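Long-range contacts in LysR family transcriptional regulator (Vibrio vulnificus, PDB 5B7H), which probably acts as a DNA-binding LysR-family transcription factor, an OxyR-type regulator likely to sense hydrogen peroxide, present here as its regulatory domain: residues 90-95 with 160-165; 111-116 with 138-143; 117-122 with 144-149. The protein carries 1 engineered substitution. All blocks are in the same frame, centred on the assembly; numbering follows the deposited sequence. Where two conformers were deposited one is given.

Contact 1 of 3, residues 90-95 with 160-165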
ATOM      1  N   PHE A  90     -14.421   3.046  12.134  1.00 12.15           N
ATOM      2  CA  PHE A  90     -13.060   3.033  12.662  1.00 12.38           C
ATOM      3  C   PHE A  90     -12.974   2.053  13.822  1.00 11.54           C
ATOM      4  O   PHE A  90     -13.921   1.914  14.622  1.00 14.15           O
ATOM      5  CB  PHE A  90     -12.672   4.412  13.196  1.00 13.09           C
ATOM      6  CG  PHE A  90     -12.361   5.416  12.124  1.00 14.05           C
ATOM      7  CD1 PHE A  90     -13.071   6.570  12.007  1.00 10.96           C
ATOM      8  CD2 PHE A  90     -11.335   5.184  11.229  1.00 15.76           C
ATOM      9  CE1 PHE A  90     -12.773   7.503  10.998  1.00 12.15           C
ATOM     10  CE2 PHE A  90     -11.049   6.127  10.229  1.00 19.88           C
ATOM     11  CZ  PHE A  90     -11.769   7.282  10.135  1.00 17.65           C
ATOM     12  N   LYS A  91     -11.839   1.386  13.920  1.00 10.50           N
ATOM     13  CA  LYS A  91     -11.509   0.621  15.111  1.00 12.47           C
ATOM     14  C   LYS A  91     -10.144   1.076  15.592  1.00 12.67           C
ATOM     15  O   LYS A  91      -9.421   1.793  14.905  1.00 14.57           O
ATOM     16  CB  LYS A  91     -11.417  -0.863  14.773  1.00 12.63           C
ATOM     17  CG  LYS A  91     -12.753  -1.473  14.302  1.00 13.05           C
ATOM     18  CD  LYS A  91     -13.705  -1.536  15.461  1.00 15.16           C
ATOM     19  CE  LYS A  91     -14.788  -2.566  15.168  1.00 30.22           C
ATOM     20  NZ  LYS A  91     -15.676  -2.033  14.156  1.00 26.53           N
ATOM     21  N   MET A  92      -9.802   0.698  16.810  1.00 12.39           N
ATOM     22  CA  MET A  92      -8.422   0.830  17.258  1.00 12.69           C
ATOM     23  C   MET A  92      -7.772  -0.546  17.270  1.00 11.15           C
ATOM     24  O   MET A  92      -8.438  -1.584  17.354  1.00 12.37           O
ATOM     25  CB  MET A  92      -8.368   1.487  18.649  1.00 13.68           C
ATOM     26  CG  MET A  92      -9.003   2.872  18.632  1.00 15.74           C
ATOM     27  SD  MET A  92      -8.737   3.798  20.153  1.00 17.83           S
ATOM     28  CE  MET A  92      -6.957   4.076  20.000  1.00 19.99           C
ATOM     29  N   VAL A  93      -6.450  -0.570  17.202  0.86 10.42           N
ATOM     30  CA  VAL A  93      -5.736  -1.836  17.251  0.86 11.78           C
ATOM     31  C   VAL A  93      -4.578  -1.700  18.228  0.86 11.42           C
ATOM     32  O   VAL A  93      -3.977  -0.634  18.368  0.86 10.83           O
ATOM     33  CB  VAL A  93      -5.189  -2.322  15.876  0.86 11.86           C
ATOM     34  CG1 VAL A  93      -6.269  -2.828  14.963  0.86 14.28           C
ATOM     35  CG2 VAL A  93      -4.376  -1.192  15.196  0.86 10.68           C
ATOM     36  N   ILE A  94      -4.264  -2.792  18.905  0.86 11.41           N
ATOM     37  CA  ILE A  94      -3.083  -2.901  19.758  0.86 11.80           C
ATOM     38  C   ILE A  94      -2.497  -4.296  19.573  0.86 12.57           C
ATOM     39  O   ILE A  94      -3.165  -5.233  19.134  0.86 12.44           O
ATOM     40  CB  ILE A  94      -3.401  -2.682  21.256  0.86 14.28           C
ATOM     41  CG1 ILE A  94      -4.327  -3.785  21.789  0.86 13.77           C
ATOM     42  CG2 ILE A  94      -4.017  -1.330  21.455  0.86 17.00           C
ATOM     43  CD1 ILE A  94      -4.708  -3.611  23.298  0.86 18.10           C
ATOM     44  N   SER A  95      -1.223  -4.441  19.892  1.00 12.20           N
ATOM     45  CA  SER A  95      -0.680  -5.791  19.848  0.51 13.62           C
ATOM     46  C   SER A  95      -1.229  -6.644  20.991  1.00 13.32           C
ATOM     47  O   SER A  95      -1.502  -6.163  22.098  1.00 14.82           O
ATOM     48  CB  SER A  95       0.839  -5.755  19.899  0.51 13.10           C
ATOM     49  OG  SER A  95       1.254  -5.332  21.175  0.51 13.62           O
ATOM     50  N   LEU A 160       4.490  -0.701  19.837  1.00 12.04           N
ATOM     51  CA  LEU A 160       4.884   0.680  20.143  1.00 12.49           C
ATOM     52  C   LEU A 160       3.715   1.526  20.640  1.00 12.81           C
ATOM     53  O   LEU A 160       3.925   2.565  21.277  1.00 15.36           O
ATOM     54  CB  LEU A 160       5.591   1.316  18.948  1.00 13.05           C
ATOM     55  CG  LEU A 160       6.766   0.510  18.386  1.00 14.74           C
ATOM     56  CD1 LEU A 160       7.495   1.341  17.301  1.00 16.21           C
ATOM     57  CD2 LEU A 160       7.706   0.078  19.557  1.00 16.56           C
ATOM     58  N   GLY A 161       2.483   1.082  20.409  1.00 12.65           N
ATOM     59  CA  GLY A 161       1.354   1.869  20.862  1.00 13.87           C
ATOM     60  C   GLY A 161       0.105   1.446  20.124  1.00 16.19           C
ATOM     61  O   GLY A 161      -0.110   0.252  19.877  1.00 17.53           O
ATOM     62  N   THR A 162      -0.756   2.393  19.803  1.00 12.37           N
ATOM     63  CA  THR A 162      -2.060   2.059  19.228  1.00 10.39           C
ATOM     64  C   THR A 162      -2.335   3.003  18.066  1.00 12.20           C
ATOM     65  O   THR A 162      -1.640   4.007  17.880  1.00 11.95           O
ATOM     66  CB  THR A 162      -3.155   2.165  20.305  1.00 12.08           C
ATOM     67  OG1 THR A 162      -4.406   1.714  19.769  1.00 13.14           O
ATOM     68  CG2 THR A 162      -3.351   3.623  20.837  1.00 11.82           C
ATOM     69  N   THR A 163      -3.348   2.685  17.268  1.00 10.56           N
ATOM     70  CA  THR A 163      -3.759   3.618  16.228  1.00 10.17           C
ATOM     71  C   THR A 163      -5.181   3.272  15.812  1.00 10.73           C
ATOM     72  O   THR A 163      -5.765   2.300  16.293  1.00 11.80           O
ATOM     73  CB  THR A 163      -2.812   3.526  15.013  1.00 11.08           C
ATOM     74  OG1 THR A 163      -3.015   4.706  14.189  1.00 13.10           O
ATOM     75  CG2 THR A 163      -3.061   2.230  14.184  1.00 11.79           C
ATOM     76  N   PHE A 164      -5.728   4.100  14.929  1.00 10.94           N
ATOM     77  CA  PHE A 164      -7.055   3.941  14.326  1.00  8.87           C
ATOM     78  C   PHE A 164      -6.914   3.330  12.948  1.00 10.20           C
ATOM     79  O   PHE A 164      -6.082   3.768  12.151  1.00 12.30           O
ATOM     80  CB  PHE A 164      -7.765   5.293  14.184  1.00 10.26           C
ATOM     81  CG  PHE A 164      -7.793   6.115  15.466  1.00 11.84           C
ATOM     82  CD1 PHE A 164      -6.883   7.140  15.679  1.00 12.41           C
ATOM     83  CD2 PHE A 164      -8.747   5.877  16.444  1.00 13.76           C
ATOM     84  CE1 PHE A 164      -6.948   7.906  16.823  1.00 13.43           C
ATOM     85  CE2 PHE A 164      -8.801   6.629  17.617  1.00 13.36           C
ATOM     86  CZ  PHE A 164      -7.883   7.637  17.808  1.00 15.76           C
ATOM     87  N   ILE A 165      -7.778   2.349  12.655  0.56 11.04           N
ATOM     88  CA  ILE A 165      -7.774   1.591  11.395  0.56 12.33           C
ATOM     89  C   ILE A 165      -9.184   1.544  10.811  0.56 10.61           C
ATOM     90  O   ILE A 165     -10.138   1.266  11.549  0.56 11.28           O
ATOM     91  CB  ILE A 165      -7.296   0.137  11.619  0.56 10.45           C
ATOM     92  CG1 ILE A 165      -5.864   0.139  12.166  0.56 14.70           C
ATOM     93  CG2 ILE A 165      -7.276  -0.625  10.300  0.56 11.58           C
ATOM     94  CD1 ILE A 165      -4.903   0.900  11.239  0.56 14.77           C
TER
HETATM   95  O   HOH W   1       0.783  -2.309  20.304  1.00 12.25           O
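An antiparallel beta pairing joins K91, M92 and V93 to I165, F164 and T163 at one end of the mixed sheet in the regulatory domain, which has the periplasmic-binding-protein type of fold of LysR regulators. Within this chain strand 163-166 is the outermost strand on this side, and strand 81-95 lies between it and strand 180-198. K91 and I165 form a hydrogen-bonded pair: K91 N donates to I165 O (2.9 Å), and I165 N returns a bond to K91 O. V93 N reaches T163 O over a longer distance, 3.1 Å. Beyond this point the hydroxyl of T162 takes over. Its OG1, anti to the backbone N (chi1 -174°), donates to V93 O at 2.8 Å from above the carbonyl plane. Further along, a water accepts from S95 N and donates to G161 O, so it bridges the diverging backbones.

The side chains divide between two faces. On the face of M92 and F164, the two side chains lie side by side and point the same way. M92 CG is 3.7 Å from F164 CD2, and SD sits 4.8 Å from the ring centroid in an oblique Met-aromatic contact. The M92 chain bends at chi3 (69°), which carries CE to within 3.5 Å of T162 OG1. A129 of helix 124-132 also packs on F164. The other face carries V93, T163 and I165, with helix 149-157 packed on T163 and I165. V93 and I165 each have two deposited conformers. In one of them V93 CG2 meets T163 CG2 and also I165 CG1, the latter at 3.6 Å, with the V93 and I165 side chains crossing at about a right angle.

Contact 2 of 3, residues 111-116 with 138-143; sequences LPDESV and KEKINP
K140 runs its side chain past the carbonyls of P112 and L111, with CD 3.6 Å from P112 O. The chain bends at chi2 (-52°), which turns CD back, and is extended from there to the amine. NZ is gripped by two oxygens. It donates to L111 O at 2.8 Å and forms a salt bridge with D113 OD2 at 2.9 Å, meeting that oxygen nearly along its C-O bond. The acid of E139 is close by. Its OE2 lies 4.3 Å from D113 OD1, a like-charge approach; the salt bridge to K140 may offset part of the charge on D113.

Within this loop P112 to S115 form a type II beta turn; K140 grips L111, just before it, and D113, inside it. S115 OG closes the turn further by donating to P112 O. This loop follows strand 81-95, whereas 138-143 follows helix 124-132 and opens with a short 3-10 segment, so the contact ties together the two ends of the excursion around that helix. E114 N donates to E139 O. A single beta bridge then links V116 and I141: V116 N donates to K140 O, and N142 N to V116 O.

The amide of N142 adds a side-chain bond. Its CG is anti to the backbone N (chi1 -167°), and ND2 donates to E114 O at 2.9 Å, with that oxygen close to the amide plane. N142 OD1 is taken by F144 N. At the exposed border the extended E114 side chain crosses the P143 ring at about a right angle, and E114 CD comes 3.5 Å from P143 CD.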
ATOM      1  N   LEU A 111      -4.099   6.354  28.558  1.00 21.72           N
ATOM      2  CA  LEU A 111      -3.017   5.867  27.717  1.00 20.44           C
ATOM      3  C   LEU A 111      -1.745   6.618  28.090  1.00 22.29           C
ATOM      4  O   LEU A 111      -1.804   7.731  28.599  1.00 24.63           O
ATOM      5  CB  LEU A 111      -3.312   6.180  26.255  1.00 18.86           C
ATOM      6  CG  LEU A 111      -4.518   5.488  25.647  1.00 22.61           C
ATOM      7  CD1 LEU A 111      -4.629   5.960  24.185  1.00 18.92           C
ATOM      8  CD2 LEU A 111      -4.351   3.968  25.706  1.00 30.63           C
ATOM      9  N   PRO A 112      -0.576   6.044  27.820  1.00 21.93           N
ATOM     10  CA  PRO A 112       0.656   6.807  28.023  1.00 22.00           C
ATOM     11  C   PRO A 112       0.726   7.950  27.017  1.00 21.25           C
ATOM     12  O   PRO A 112       0.183   7.864  25.912  1.00 19.04           O
ATOM     13  CB  PRO A 112       1.758   5.781  27.739  1.00 26.96           C
ATOM     14  CG  PRO A 112       1.103   4.445  27.833  1.00 24.21           C
ATOM     15  CD  PRO A 112      -0.310   4.660  27.382  1.00 23.49           C
ATOM     16  N   ASP A 113       1.411   9.025  27.415  1.00 23.19           N
ATOM     17  CA  ASP A 113       1.742  10.071  26.450  1.00 19.43           C
ATOM     18  C   ASP A 113       2.479   9.462  25.258  1.00 20.13           C
ATOM     19  O   ASP A 113       3.228   8.496  25.412  1.00 21.82           O
ATOM     20  CB  ASP A 113       2.656  11.099  27.119  1.00 21.69           C
ATOM     21  CG  ASP A 113       1.903  11.990  28.099  1.00 32.11           C
ATOM     22  OD1 ASP A 113       2.569  12.807  28.776  1.00 35.86           O
ATOM     23  OD2 ASP A 113       0.654  11.890  28.185  1.00 29.31           O
ATOM     24  N   GLU A 114       2.226  10.020  24.052  1.00 16.65           N
ATOM     25  CA  GLU A 114       2.920   9.616  22.818  1.00 15.73           C
ATOM     26  C   GLU A 114       2.671   8.156  22.461  1.00 19.61           C
ATOM     27  O   GLU A 114       3.492   7.531  21.784  1.00 20.17           O
ATOM     28  CB  GLU A 114       4.441   9.844  22.871  1.00 18.96           C
ATOM     29  CG  GLU A 114       4.852  11.204  23.366  1.00 25.93           C
ATOM     30  CD  GLU A 114       6.316  11.555  23.082  1.00 31.83           C
ATOM     31  OE1 GLU A 114       6.643  12.759  23.137  1.00 34.26           O
ATOM     32  OE2 GLU A 114       7.130  10.655  22.787  1.00 31.90           O
ATOM     33  N   SER A 115       1.542   7.583  22.857  1.00 15.30           N
ATOM     34  CA  SER A 115       1.270   6.187  22.497  1.00 14.33           C
ATOM     35  C   SER A 115       0.411   6.016  21.259  1.00 12.95           C
ATOM     36  O   SER A 115       0.259   4.885  20.789  1.00 14.09           O
ATOM     37  CB  SER A 115       0.627   5.442  23.670  1.00 19.49           C
ATOM     38  OG  SER A 115      -0.625   6.058  24.025  1.00 20.63           O
ATOM     39  N   VAL A 116      -0.176   7.085  20.738  1.00 13.15           N
ATOM     40  CA  VAL A 116      -1.059   6.998  19.575  1.00 12.49           C
ATOM     41  C   VAL A 116      -0.265   7.401  18.347  1.00 11.26           C
ATOM     42  O   VAL A 116       0.180   8.550  18.248  1.00 12.13           O
ATOM     43  CB  VAL A 116      -2.283   7.905  19.750  1.00 11.77           C
ATOM     44  CG1 VAL A 116      -3.139   7.841  18.476  1.00 13.33           C
ATOM     45  CG2 VAL A 116      -3.037   7.472  20.949  1.00 12.40           C
ATOM     46  N   LYS A 138      -3.581  16.175  22.558  1.00 21.89           N
ATOM     47  CA  LYS A 138      -2.450  16.060  21.642  1.00 20.39           C
ATOM     48  C   LYS A 138      -1.244  15.395  22.284  1.00 20.91           C
ATOM     49  O   LYS A 138      -0.402  14.849  21.563  1.00 21.50           O
ATOM     50  CB  LYS A 138      -2.029  17.450  21.149  1.00 32.52           C
ATOM     51  CG  LYS A 138      -2.944  18.044  20.066  1.00 40.25           C
ATOM     52  CD  LYS A 138      -2.608  19.520  19.782  1.00 43.22           C
ATOM     53  CE  LYS A 138      -1.287  19.957  20.442  1.00 52.45           C
ATOM     54  NZ  LYS A 138      -0.923  21.395  20.203  1.00 59.09           N
ATOM     55  N   GLU A 139      -1.137  15.424  23.614  1.00 20.43           N
ATOM     56  CA  GLU A 139      -0.008  14.788  24.272  1.00 20.25           C
ATOM     57  C   GLU A 139       0.013  13.277  24.082  1.00 22.16           C
ATOM     58  O   GLU A 139       1.071  12.658  24.274  1.00 21.45           O
ATOM     59  CB  GLU A 139       0.034  15.116  25.759  1.00 27.96           C
ATOM     60  CG  GLU A 139       0.632  16.474  26.046  1.00 40.07           C
ATOM     61  CD  GLU A 139       0.822  16.725  27.536  1.00 61.67           C
ATOM     62  OE1 GLU A 139      -0.182  16.705  28.286  1.00 67.48           O
ATOM     63  OE2 GLU A 139       1.980  16.943  27.962  1.00 73.90           O
ATOM     64  N   LYS A 140      -1.121  12.682  23.738  1.00 18.07           N
ATOM     65  CA  LYS A 140      -1.128  11.242  23.532  1.00 18.33           C
ATOM     66  C   LYS A 140      -0.560  10.860  22.185  1.00 17.58           C
ATOM     67  O   LYS A 140      -0.374   9.661  21.919  1.00 16.30           O
ATOM     68  CB  LYS A 140      -2.528  10.648  23.696  1.00 15.72           C
ATOM     69  CG  LYS A 140      -3.169  10.950  25.062  1.00 17.06           C
ATOM     70  CD  LYS A 140      -2.234  10.567  26.180  1.00 18.32           C
ATOM     71  CE  LYS A 140      -2.841  10.823  27.563  1.00 23.54           C
ATOM     72  NZ  LYS A 140      -1.854  10.484  28.640  1.00 24.53           N
ATOM     73  N   ILE A 141      -0.322  11.813  21.295  1.00 15.12           N
ATOM     74  CA  ILE A 141       0.068  11.465  19.931  1.00 15.26           C
ATOM     75  C   ILE A 141       1.590  11.381  19.855  1.00 15.51           C
ATOM     76  O   ILE A 141       2.310  12.299  20.286  1.00 15.76           O
ATOM     77  CB  ILE A 141      -0.472  12.497  18.923  1.00 17.11           C
ATOM     78  CG1 ILE A 141      -1.999  12.563  18.941  1.00 18.30           C
ATOM     79  CG2 ILE A 141       0.147  12.284  17.504  1.00 16.54           C
ATOM     80  CD1 ILE A 141      -2.524  13.789  18.177  1.00 22.63           C
ATOM     81  N   ASN A 142       2.090  10.279  19.316  1.00 14.55           N
ATOM     82  CA  ASN A 142       3.528  10.127  19.173  1.00 15.89           C
ATOM     83  C   ASN A 142       4.061  11.094  18.116  1.00 15.75           C
ATOM     84  O   ASN A 142       3.450  11.263  17.054  1.00 17.17           O
ATOM     85  CB  ASN A 142       3.866   8.692  18.734  1.00 16.29           C
ATOM     86  CG  ASN A 142       5.369   8.403  18.879  1.00 19.41           C
ATOM     87  OD1 ASN A 142       6.169   8.846  18.046  1.00 18.98           O
ATOM     88  ND2 ASN A 142       5.755   7.726  19.975  1.00 19.20           N
ATOM     89  N   PRO A 143       5.186  11.762  18.374  1.00 17.64           N
ATOM     90  CA  PRO A 143       5.698  12.726  17.389  1.00 17.56           C
ATOM     91  C   PRO A 143       6.260  12.113  16.113  1.00 18.18           C
ATOM     92  O   PRO A 143       6.443  12.862  15.140  1.00 18.60           O
ATOM     93  CB  PRO A 143       6.801  13.458  18.149  1.00 19.25           C
ATOM     94  CG  PRO A 143       7.188  12.513  19.278  1.00 23.92           C
ATOM     95  CD  PRO A 143       5.902  11.835  19.662  1.00 19.03           C
TER

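Contact 3 of 3, residues 117-122 with 144-149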
ATOM      1  N   PHE A 117      -0.083   6.482  17.403  1.00 10.90           N
ATOM      2  CA  PHE A 117       0.651   6.776  16.174  1.00 10.19           C
ATOM      3  C   PHE A 117      -0.356   7.121  15.077  1.00 12.27           C
ATOM      4  O   PHE A 117      -1.446   6.530  15.010  1.00 14.51           O
ATOM      5  CB  PHE A 117       1.497   5.554  15.740  1.00 12.58           C
ATOM      6  CG  PHE A 117       2.736   5.357  16.568  1.00 14.34           C
ATOM      7  CD1 PHE A 117       3.978   5.792  16.064  1.00 13.21           C
ATOM      8  CD2 PHE A 117       2.669   4.842  17.883  1.00 15.11           C
ATOM      9  CE1 PHE A 117       5.166   5.606  16.817  1.00 14.00           C
ATOM     10  CE2 PHE A 117       3.835   4.660  18.655  1.00 16.72           C
ATOM     11  CZ  PHE A 117       5.081   5.058  18.121  1.00 18.58           C
ATOM     12  N   LEU A 118      -0.024   8.129  14.274  1.00 11.52           N
ATOM     13  CA  LEU A 118      -0.918   8.596  13.210  1.00 14.06           C
ATOM     14  C   LEU A 118      -0.126   8.824  11.936  1.00 14.23           C
ATOM     15  O   LEU A 118       1.070   9.127  11.987  1.00 13.85           O
ATOM     16  CB  LEU A 118      -1.548   9.958  13.540  1.00 12.82           C
ATOM     17  CG  LEU A 118      -2.418   9.890  14.806  1.00 12.96           C
ATOM     18  CD1 LEU A 118      -2.788  11.301  15.261  1.00 12.58           C
ATOM     19  CD2 LEU A 118      -3.684   9.042  14.595  1.00 11.70           C
ATOM     20  N   LEU A 119      -0.806   8.669  10.792  1.00 10.00           N
ATOM     21  CA  LEU A 119      -0.213   9.104   9.536  1.00  9.29           C
ATOM     22  C   LEU A 119       0.008  10.619   9.524  1.00 13.20           C
ATOM     23  O   LEU A 119      -0.710  11.400  10.182  1.00 14.50           O
ATOM     24  CB  LEU A 119      -1.132   8.769   8.355  1.00  8.81           C
ATOM     25  CG  LEU A 119      -1.357   7.275   8.157  1.00  8.57           C
ATOM     26  CD1 LEU A 119      -2.530   7.044   7.191  1.00 10.98           C
ATOM     27  CD2 LEU A 119      -0.072   6.555   7.589  1.00 11.86           C
ATOM     28  N   GLU A 120       1.004  11.043   8.742  1.00 13.40           N
ATOM     29  CA  GLU A 120       1.209  12.463   8.447  1.00 14.31           C
ATOM     30  C   GLU A 120      -0.059  13.078   7.776  1.00 25.38           C
ATOM     31  O   GLU A 120      -0.878  12.371   7.202  1.00 19.56           O
ATOM     32  CB  GLU A 120       2.335  12.603   7.427  1.00 19.36           C
ATOM     33  CG  GLU A 120       3.694  12.131   7.851  1.00 29.10           C
ATOM     34  CD  GLU A 120       4.753  12.407   6.758  1.00 38.22           C
ATOM     35  OE1 GLU A 120       4.339  12.590   5.576  1.00 36.10           O
ATOM     36  OE2 GLU A 120       5.979  12.442   7.083  1.00 35.03           O
ATOM     37  N   LYS A 121      -0.091  14.433   7.660  1.00 29.41           N
ATOM     38  CA  LYS A 121      -1.305  15.222   7.330  1.00 19.31           C
ATOM     39  C   LYS A 121      -1.765  15.127   5.871  1.00 24.73           C
ATOM     40  O   LYS A 121      -2.963  15.282   5.597  1.00 26.70           O
ATOM     41  CB  LYS A 121      -1.089  16.694   7.708  1.00 33.84           C
ATOM     42  CG  LYS A 121      -0.700  16.940   9.182  1.00 48.62           C
ATOM     43  CD  LYS A 121      -1.230  15.832  10.139  1.00 53.77           C
ATOM     44  CE  LYS A 121      -1.052  16.234  11.626  1.00 59.39           C
ATOM     45  NZ  LYS A 121      -1.791  15.407  12.667  1.00 53.95           N
ATOM     46  N   GLU A 122      -0.886  14.791   4.928  1.00 29.08           N
ATOM     47  CA  GLU A 122      -1.373  14.557   3.560  1.00 31.97           C
ATOM     48  C   GLU A 122      -2.433  13.452   3.506  1.00 28.84           C
ATOM     49  O   GLU A 122      -3.199  13.389   2.526  1.00 27.68           O
ATOM     50  CB  GLU A 122      -0.221  14.257   2.584  1.00 40.25           C
ATOM     51  CG  GLU A 122       0.544  15.527   2.154  1.00 55.18           C
ATOM     52  CD  GLU A 122      -0.312  16.452   1.289  1.00 65.31           C
ATOM     53  OE1 GLU A 122      -0.987  15.937   0.367  1.00 67.95           O
ATOM     54  OE2 GLU A 122      -0.330  17.684   1.540  1.00 65.00           O
ATOM     55  N   PHE A 144       6.504  10.810  16.053  1.00 15.23           N
ATOM     56  CA  PHE A 144       6.972  10.195  14.813  1.00 14.18           C
ATOM     57  C   PHE A 144       5.744   9.831  13.979  1.00 15.48           C
ATOM     58  O   PHE A 144       4.966   8.943  14.354  1.00 16.46           O
ATOM     59  CB  PHE A 144       7.823   8.972  15.121  1.00 15.73           C
ATOM     60  CG  PHE A 144       8.361   8.309  13.887  1.00 16.71           C
ATOM     61  CD1 PHE A 144       7.671   7.253  13.273  1.00 16.81           C
ATOM     62  CD2 PHE A 144       9.534   8.785  13.322  1.00 18.58           C
ATOM     63  CE1 PHE A 144       8.210   6.664  12.142  1.00 15.27           C
ATOM     64  CE2 PHE A 144      10.050   8.201  12.191  1.00 19.34           C
ATOM     65  CZ  PHE A 144       9.392   7.175  11.606  1.00 13.92           C
ATOM     66  N   SER A 145       5.575  10.516  12.854  1.00 14.19           N
ATOM     67  CA  SER A 145       4.431  10.272  11.996  1.00 13.61           C
ATOM     68  C   SER A 145       4.697   9.135  11.027  1.00 13.51           C
ATOM     69  O   SER A 145       5.782   9.026  10.451  1.00 15.47           O
ATOM     70  CB  SER A 145       4.109  11.519  11.192  1.00 16.07           C
ATOM     71  OG  SER A 145       3.814  12.592  12.071  1.00 19.05           O
ATOM     72  N   ALA A 146       3.673   8.319  10.820  1.00 12.55           N
ATOM     73  CA  ALA A 146       3.729   7.236   9.855  1.00 10.98           C
ATOM     74  C   ALA A 146       3.462   7.752   8.451  1.00 11.80           C
ATOM     75  O   ALA A 146       2.853   8.803   8.246  1.00 10.73           O
ATOM     76  CB  ALA A 146       2.697   6.131  10.183  1.00 15.03           C
ATOM     77  N   THR A 147       3.956   7.007   7.472  1.00 10.29           N
ATOM     78  CA  THR A 147       3.814   7.400   6.078  1.00  9.91           C
ATOM     79  C   THR A 147       3.038   6.391   5.227  1.00 11.16           C
ATOM     80  O   THR A 147       2.822   6.650   4.044  1.00 15.89           O
ATOM     81  CB  THR A 147       5.207   7.687   5.507  1.00 16.17           C
ATOM     82  OG1 THR A 147       6.079   6.661   6.017  1.00 19.48           O
ATOM     83  CG2 THR A 147       5.698   8.990   6.089  1.00 14.14           C
ATOM     84  N   SER A 148       2.578   5.282   5.794  1.00  8.90           N
ATOM     85  CA  SER A 148       1.661   4.392   5.075  1.00  9.50           C
ATOM     86  C   SER A 148       0.863   3.613   6.117  1.00  8.33           C
ATOM     87  O   SER A 148       1.323   3.394   7.257  1.00  7.91           O
ATOM     88  CB  SER A 148       2.421   3.417   4.145  1.00  9.31           C
ATOM     89  OG  SER A 148       3.092   2.399   4.881  1.00  9.83           O
ATOM     90  N   LEU A 149      -0.347   3.185   5.730  1.00  9.54           N
ATOM     91  CA  LEU A 149      -1.133   2.440   6.689  1.00  8.77           C
ATOM     92  C   LEU A 149      -0.454   1.102   7.041  1.00  7.71           C
ATOM     93  O   LEU A 149      -0.542   0.673   8.203  1.00  9.89           O
ATOM     94  CB  LEU A 149      -2.518   2.209   6.073  1.00 13.62           C
ATOM     95  CG  LEU A 149      -3.572   1.526   6.976  1.00 14.46           C
ATOM     96  CD1 LEU A 149      -3.799   2.284   8.245  1.00 14.74           C
ATOM     97  CD2 LEU A 149      -4.920   1.342   6.231  1.00 17.31           C
TER
HETATM   98  O   HOH W   2       2.342   9.581  15.129  1.00 15.38           O
HETATM   99  O   HOH W   3       3.134  10.109   3.956  1.00 31.97           O
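Two backbone hydrogen bonds hold L119 against A146 as a single beta bridge. A146 N donates to L118 O at 3.0 Å, and E120 N donates to A146 O at 2.9 Å. The touching parts, 117-120 and 144-149, run 84° apart, and one bridge forms between them.

Water extends the polar contact on either side of the bridge. One molecule accepts from L118 N and can donate to F144 O, though it has more acceptors in reach than protons to give. Another donates to E120 OE1 at 3.2 Å and, weakly, to T147 O.

The apolar contacts centre on L119. Its CD2 lies 3.8 Å from A146 CB and presses on the backbone at S148, 3.4 Å from S148 C. E120 CG packs on S145 CB at 3.4 Å.

Two van der Waals contacts bring oxygen against carbon. The E120 side chain is extended beyond CG and lies side by side with T147, pointing the same way, with OE2 3.6 Å from T147 CG2. F117 brings ring atom CD1 to 3.7 Å from F144 O, at an oblique angle to the ring.

T147 OG1 bonds to E51 N of the second subunit, which places the contact at the dimer interface. S148 is the N-cap of helix 149-157: its side chain caps a backbone N there, and OG also bonds T151 OG1 and E51 OE2 of the second subunit. L152 and M155 of this helix cover A146, L125 of helix 124-132 packs on L119, and F164 of strand 163-166 packs on L118.

How the contacts relate
Contact 1 pairs the last two strands of the sheet at its 163-166 end, and contacts 2 and 3 fall within the chain between them. Contacts 2 and 3 cross along the chain, their segments alternating. Their centres are about 13 Å apart, and N142 ND2 comes 3.3 Å from F117 CZ. The loop 111-122 also meets 160-165: T162 N is 2.9 Å from S115 O and T163 OG1 is 2.5 Å from F117 O, both probable hydrogen bonds. A sulfate, probably from crystallisation, lies about 4 Å from the L119 side chain. Segment 117-122 leads into helix 124-132, which opens with the engineered serine, in place of the cysteine that probably senses peroxide.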